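Local coordinates for protein 3-hydroxyacyl-thioester dehydratase X (Mycobacterium tuberculosis, PDB 4OOB) that catalyses the reversible hydration of trans-2-enoyl-CoA thioesters to (3R)-3-hydroxyacyl-CoA, with a preference for C8 to C12 acyl chains, at residues T31-F45 with M194-F208. Numbering follows the deposited sequence.
Sequences TGLRYGNQVPLTYPF and MFTAAAVLANIEARF
Glu-205 makes the one direct hydrogen bond across this contact: its OE2 takes the backbone N-H of Arg-34 at 2.8 Å on the syn lone pair, though the bond is bent (141° at the hydrogen). The other carboxylate oxygen, OE1, accepts from a water that in turn receives Leu-41 N, and so the two oxygens hold separate points of the loop between helices 21-31 and 43-57. With chi1 at 69°, CG of Glu-205 sits between its backbone N and carbonyl carbon, and the extended chain beyond it carries the carboxylate across to the loop. The guanidinium of Arg-34 heads elsewhere; its NE stays 5.8 Å from Glu-205 OE2.

Close packing, part apolar, fills the middle. Leu-33 lays CD1 close to Ala-198 O (3.3 Å) and against Leu-201 CB and Ala-202 CB, where the chain turns after helix 193-199. Thr-42 meets Leu-201 tip to tip, CG2 to CD1 at 3.8 Å, while its OG1 touches Ala-198 CB and is hydrogen-bonded to Tyr-27 OH. Thr-31 presses CG2 on the same Ala-198 methyl, and its carbonyl O receives a CA-H...O contact from Ala-199.

At the far end, Met-194 sets CG 3.5 Å from the Phe-45 ring centroid, almost on the normal, a CH-pi contact; a bend at chi2 puts SD over the same face, a Met-aromatic contact.

In this MaoC-like hot-dog protein, one carboxylate thus ties both limbs of the loop to the 3-10 segment 204-207, while the helix ends meet helix 193-199 mainly through shape and apolar fit.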
loop_
_atom_site.group_PDB
_atom_site.type_symbol
_atom_site.label_atom_id
_atom_site.label_comp_id
_atom_site.label_asym_id
_atom_site.label_seq_id
_atom_site.Cartn_x
_atom_site.Cartn_y
_atom_site.Cartn_z
ATOM N N THR A 31 5.581 -10.907 1.347
ATOM C CA THR A 31 6.173 -9.681 0.793
ATOM C C THR A 31 7.679 -9.766 0.566
ATOM O O THR A 31 8.247 -8.895 -0.103
ATOM C CB THR A 31 5.851 -8.448 1.635
ATOM O OG1 THR A 31 6.376 -8.599 2.966
ATOM C CG2 THR A 31 4.332 -8.244 1.690
ATOM N N GLY A 32 8.302 -10.838 1.061
ATOM C CA GLY A 32 9.743 -11.019 1.003
ATOM C C GLY A 32 10.494 -10.101 1.968
ATOM O O GLY A 32 11.598 -9.663 1.685
ATOM N N LEU A 33 9.880 -9.752 3.082
ATOM C CA LEU A 33 10.450 -8.821 4.018
ATOM C C LEU A 33 10.872 -9.638 5.240
ATOM O O LEU A 33 10.597 -10.843 5.308
ATOM C CB LEU A 33 9.393 -7.796 4.361
ATOM C CG LEU A 33 9.462 -6.393 3.786
ATOM C CD1 LEU A 33 10.086 -6.258 2.401
ATOM C CD2 LEU A 33 8.093 -5.773 3.801
ATOM N N ARG A 34 11.569 -9.014 6.175
ATOM C CA ARG A 34 12.224 -9.735 7.246
ATOM C C ARG A 34 11.246 -9.838 8.416
ATOM O O ARG A 34 10.632 -8.864 8.766
ATOM C CB ARG A 34 13.488 -8.998 7.666
ATOM C CG ARG A 34 14.530 -9.889 8.328
ATOM C CD ARG A 34 15.577 -9.095 9.094
ATOM N NE ARG A 34 15.075 -8.801 10.427
ATOM C CZ ARG A 34 15.344 -9.493 11.536
ATOM N NH1 ARG A 34 16.168 -10.547 11.523
ATOM N NH2 ARG A 34 14.792 -9.113 12.690
ATOM N N TYR A 35 11.063 -11.026 8.970
ATOM C CA TYR A 35 10.282 -11.222 10.163
ATOM C C TYR A 35 11.224 -11.104 11.347
ATOM O O TYR A 35 12.214 -11.817 11.404
ATOM C CB TYR A 35 9.599 -12.609 10.166
ATOM C CG TYR A 35 8.816 -12.893 11.445
ATOM C CD1 TYR A 35 7.898 -11.951 11.938
ATOM C CD2 TYR A 35 8.989 -14.092 12.177
ATOM C CE1 TYR A 35 7.180 -12.186 13.096
ATOM C CE2 TYR A 35 8.282 -14.324 13.359
ATOM C CZ TYR A 35 7.378 -13.366 13.815
ATOM O OH TYR A 35 6.636 -13.526 14.964
ATOM N N GLY A 36 10.872 -10.238 12.287
ATOM C CA GLY A 36 11.610 -10.022 13.513
ATOM C C GLY A 36 10.798 -9.404 14.649
ATOM O O GLY A 36 9.537 -9.444 14.659
ATOM N N ASN A 37 11.505 -8.846 15.634
ATOM C CA ASN A 37 10.820 -8.196 16.786
ATOM C C ASN A 37 9.971 -7.006 16.382
ATOM O O ASN A 37 8.930 -6.806 17.004
ATOM C CB ASN A 37 11.797 -7.747 17.911
ATOM C CG ASN A 37 12.609 -8.898 18.472
ATOM O OD1 ASN A 37 12.136 -10.048 18.609
ATOM N ND2 ASN A 37 13.862 -8.607 18.769
ATOM N N GLN A 38 10.426 -6.219 15.383
ATOM C CA GLN A 38 9.635 -5.069 14.860
ATOM C C GLN A 38 8.796 -5.482 13.662
ATOM O O GLN A 38 9.288 -6.115 12.743
ATOM C CB GLN A 38 10.439 -3.898 14.306
ATOM C CG GLN A 38 11.870 -3.687 14.695
ATOM C CD GLN A 38 11.974 -2.892 15.930
ATOM O OE1 GLN A 38 12.767 -1.952 16.033
ATOM N NE2 GLN A 38 11.164 -3.256 16.889
ATOM N N VAL A 39 7.546 -5.043 13.605
ATOM C CA VAL A 39 6.780 -5.248 12.380
ATOM C C VAL A 39 7.444 -4.447 11.272
ATOM O O VAL A 39 8.002 -3.375 11.528
ATOM C CB VAL A 39 5.303 -4.835 12.514
ATOM C CG1 VAL A 39 4.646 -5.639 13.641
ATOM C CG2 VAL A 39 5.169 -3.342 12.739
ATOM N N PRO A 40 7.383 -4.969 10.044
ATOM C CA PRO A 40 7.797 -4.199 8.884
ATOM C C PRO A 40 7.078 -2.856 8.757
ATOM O O PRO A 40 5.920 -2.731 9.073
ATOM C CB PRO A 40 7.390 -5.092 7.711
ATOM C CG PRO A 40 7.268 -6.478 8.288
ATOM C CD PRO A 40 6.750 -6.244 9.674
ATOM N N LEU A 41 7.790 -1.868 8.240
ATOM C CA LEU A 41 7.296 -0.489 8.154
ATOM C C LEU A 41 5.896 -0.383 7.578
ATOM O O LEU A 41 5.107 0.379 8.076
ATOM C CB LEU A 41 8.291 0.342 7.323
ATOM C CG LEU A 41 7.909 1.770 6.987
ATOM C CD1 LEU A 41 7.793 2.658 8.218
ATOM C CD2 LEU A 41 8.906 2.355 5.979
ATOM N N THR A 42 5.600 -1.150 6.523
ATOM C CA THR A 42 4.278 -1.121 5.843
ATOM C C THR A 42 3.174 -2.028 6.472
ATOM O O THR A 42 2.031 -1.998 6.039
ATOM C CB THR A 42 4.444 -1.536 4.343
ATOM O OG1 THR A 42 5.126 -2.805 4.248
ATOM C CG2 THR A 42 5.222 -0.480 3.600
ATOM N N TYR A 43 3.530 -2.840 7.481
ATOM C CA TYR A 43 2.625 -3.870 7.959
ATOM C C TYR A 43 1.341 -3.300 8.603
ATOM O O TYR A 43 0.279 -3.905 8.492
ATOM C CB TYR A 43 3.336 -4.860 8.911
ATOM C CG TYR A 43 2.336 -5.752 9.606
ATOM C CD1 TYR A 43 1.802 -6.824 8.939
ATOM C CD2 TYR A 43 1.884 -5.488 10.895
ATOM C CE1 TYR A 43 0.850 -7.615 9.521
ATOM C CE2 TYR A 43 0.938 -6.288 11.490
ATOM C CZ TYR A 43 0.410 -7.338 10.775
ATOM O OH TYR A 43 -0.552 -8.192 11.283
ATOM N N PRO A 44 1.447 -2.139 9.287
ATOM C CA PRO A 44 0.253 -1.614 9.929
ATOM C C PRO A 44 -0.798 -1.169 8.930
ATOM O O PRO A 44 -1.948 -0.975 9.324
ATOM C CB PRO A 44 0.774 -0.432 10.769
ATOM C CG PRO A 44 2.180 -0.790 11.032
ATOM C CD PRO A 44 2.671 -1.484 9.796
ATOM N N PHE A 45 -0.439 -1.070 7.652
ATOM C CA PHE A 45 -1.467 -0.949 6.644
ATOM C C PHE A 45 -2.384 -2.169 6.694
ATOM O O PHE A 45 -3.613 -2.025 6.734
ATOM C CB PHE A 45 -0.913 -0.751 5.211
ATOM C CG PHE A 45 -1.996 -0.618 4.172
ATOM C CD1 PHE A 45 -2.438 0.639 3.739
ATOM C CD2 PHE A 45 -2.576 -1.727 3.612
ATOM C CE1 PHE A 45 -3.441 0.765 2.782
ATOM C CE2 PHE A 45 -3.609 -1.611 2.671
ATOM C CZ PHE A 45 -4.015 -0.366 2.227
ATOM N N MET A 194 -0.252 -2.024 -2.183
ATOM C CA MET A 194 0.570 -2.162 -0.991
ATOM C C MET A 194 1.370 -3.476 -0.999
ATOM O O MET A 194 2.251 -3.654 -0.172
ATOM C CB MET A 194 -0.281 -2.024 0.299
ATOM C CG MET A 194 -0.838 -0.623 0.495
ATOM S SD MET A 194 0.463 0.603 0.651
ATOM C CE MET A 194 1.208 0.058 2.189
ATOM N N PHE A 195 1.050 -4.426 -1.891
ATOM C CA PHE A 195 1.972 -5.551 -2.068
ATOM C C PHE A 195 3.296 -5.019 -2.556
ATOM O O PHE A 195 4.348 -5.299 -2.005
ATOM C CB PHE A 195 1.509 -6.604 -3.060
ATOM C CG PHE A 195 2.583 -7.633 -3.327
ATOM C CD1 PHE A 195 2.819 -8.664 -2.418
ATOM C CD2 PHE A 195 3.442 -7.500 -4.420
ATOM C CE1 PHE A 195 3.874 -9.597 -2.617
ATOM C CE2 PHE A 195 4.488 -8.418 -4.628
ATOM C CZ PHE A 195 4.686 -9.484 -3.731
ATOM N N THR A 196 3.218 -4.254 -3.622
ATOM C CA THR A 196 4.380 -3.754 -4.302
ATOM C C THR A 196 5.094 -2.741 -3.389
ATOM O O THR A 196 6.320 -2.736 -3.319
ATOM C CB THR A 196 3.939 -3.255 -5.698
ATOM O OG1 THR A 196 4.762 -3.841 -6.719
ATOM C CG2 THR A 196 3.967 -1.873 -5.836
ATOM N N ALA A 197 4.345 -1.947 -2.615
ATOM C CA ALA A 197 4.997 -0.961 -1.752
ATOM C C ALA A 197 5.805 -1.659 -0.697
ATOM O O ALA A 197 6.816 -1.121 -0.265
ATOM C CB ALA A 197 4.016 -0.038 -1.098
ATOM N N ALA A 198 5.343 -2.835 -0.265
ATOM C CA ALA A 198 6.065 -3.571 0.717
ATOM C C ALA A 198 7.235 -4.270 0.028
ATOM O O ALA A 198 8.360 -4.125 0.488
ATOM C CB ALA A 198 5.184 -4.576 1.407
ATOM N N ALA A 199 6.972 -4.986 -1.079
ATOM C CA ALA A 199 8.011 -5.824 -1.750
ATOM C C ALA A 199 9.303 -5.050 -2.127
ATOM O O ALA A 199 10.400 -5.575 -2.023
ATOM C CB ALA A 199 7.416 -6.478 -2.967
ATOM N N VAL A 200 9.170 -3.775 -2.504
ATOM C CA VAL A 200 10.353 -2.939 -2.888
ATOM C C VAL A 200 11.327 -2.610 -1.737
ATOM O O VAL A 200 12.451 -2.159 -1.972
ATOM C CB VAL A 200 9.938 -1.630 -3.592
ATOM C CG1 VAL A 200 9.216 -1.945 -4.889
ATOM C CG2 VAL A 200 9.138 -0.729 -2.680
ATOM N N LEU A 201 10.909 -2.880 -0.487
ATOM C CA LEU A 201 11.701 -2.528 0.680
ATOM C C LEU A 201 12.696 -3.627 1.038
ATOM O O LEU A 201 13.486 -3.453 1.911
ATOM C CB LEU A 201 10.776 -2.202 1.873
ATOM C CG LEU A 201 9.733 -1.087 1.675
ATOM C CD1 LEU A 201 8.938 -0.801 2.939
ATOM C CD2 LEU A 201 10.427 0.201 1.188
ATOM N N ALA A 202 12.687 -4.748 0.341
ATOM C CA ALA A 202 13.465 -5.922 0.747
ATOM C C ALA A 202 14.938 -5.616 0.788
ATOM O O ALA A 202 15.466 -4.943 -0.114
ATOM C CB ALA A 202 13.214 -7.077 -0.202
ATOM N N ASN A 203 15.603 -6.113 1.835
ATOM C CA ASN A 203 17.043 -5.875 2.040
ATOM C C ASN A 203 17.316 -4.419 2.479
ATOM O O ASN A 203 17.712 -4.219 3.645
ATOM C CB ASN A 203 17.896 -6.260 0.795
ATOM C CG ASN A 203 17.613 -7.686 0.297
ATOM O OD1 ASN A 203 17.378 -7.898 -0.899
ATOM N ND2 ASN A 203 17.626 -8.658 1.209
ATOM N N ILE A 204 17.086 -3.441 1.569
ATOM C CA ILE A 204 17.078 -1.961 1.882
ATOM C C ILE A 204 16.531 -1.576 3.284
ATOM O O ILE A 204 17.078 -0.707 3.975
ATOM C CB ILE A 204 16.405 -1.176 0.701
ATOM C CG1 ILE A 204 17.459 -0.451 -0.081
ATOM C CG2 ILE A 204 15.348 -0.139 1.069
ATOM C CD1 ILE A 204 18.329 -1.388 -0.880
ATOM N N GLU A 205 15.459 -2.244 3.695
ATOM C CA GLU A 205 14.823 -2.029 4.991
ATOM C C GLU A 205 15.754 -2.258 6.196
ATOM O O GLU A 205 15.520 -1.691 7.261
ATOM C CB GLU A 205 13.612 -2.970 5.145
ATOM C CG GLU A 205 13.974 -4.460 5.279
ATOM C CD GLU A 205 12.791 -5.347 5.700
ATOM O OE1 GLU A 205 11.791 -4.810 6.234
ATOM O OE2 GLU A 205 12.863 -6.570 5.494
ATOM N N ALA A 206 16.778 -3.094 6.034
ATOM C CA ALA A 206 17.719 -3.351 7.115
ATOM C C ALA A 206 18.431 -2.058 7.575
ATOM O O ALA A 206 18.814 -1.947 8.731
ATOM C CB ALA A 206 18.770 -4.385 6.700
ATOM N N ARG A 207 18.598 -1.119 6.653
ATOM C CA ARG A 207 19.325 0.095 6.903
ATOM C C ARG A 207 18.428 1.271 7.309
ATOM O O ARG A 207 18.931 2.355 7.609
ATOM C CB ARG A 207 20.177 0.432 5.661
ATOM C CG ARG A 207 21.411 -0.467 5.548
ATOM C CD ARG A 207 22.272 -0.169 4.333
ATOM N NE ARG A 207 21.848 -0.971 3.178
ATOM C CZ ARG A 207 21.401 -0.488 2.011
ATOM N NH1 ARG A 207 21.324 0.818 1.776
ATOM N NH2 ARG A 207 21.031 -1.323 1.052
ATOM N N PHE A 208 17.109 1.087 7.328
ATOM C CA PHE A 208 16.211 2.218 7.687
ATOM C C PHE A 208 16.449 2.670 9.109
ATOM O O PHE A 208 16.687 1.837 9.976
ATOM C CB PHE A 208 14.718 1.854 7.550
ATOM C CG PHE A 208 14.276 1.598 6.126
ATOM C CD1 PHE A 208 15.127 1.841 5.048
ATOM C CD2 PHE A 208 13.004 1.127 5.867
ATOM C CE1 PHE A 208 14.718 1.610 3.769
ATOM C CE2 PHE A 208 12.588 0.901 4.579
ATOM C CZ PHE A 208 13.443 1.143 3.538
HETATM O O HOH W 1 10.565 -2.437 7.036
#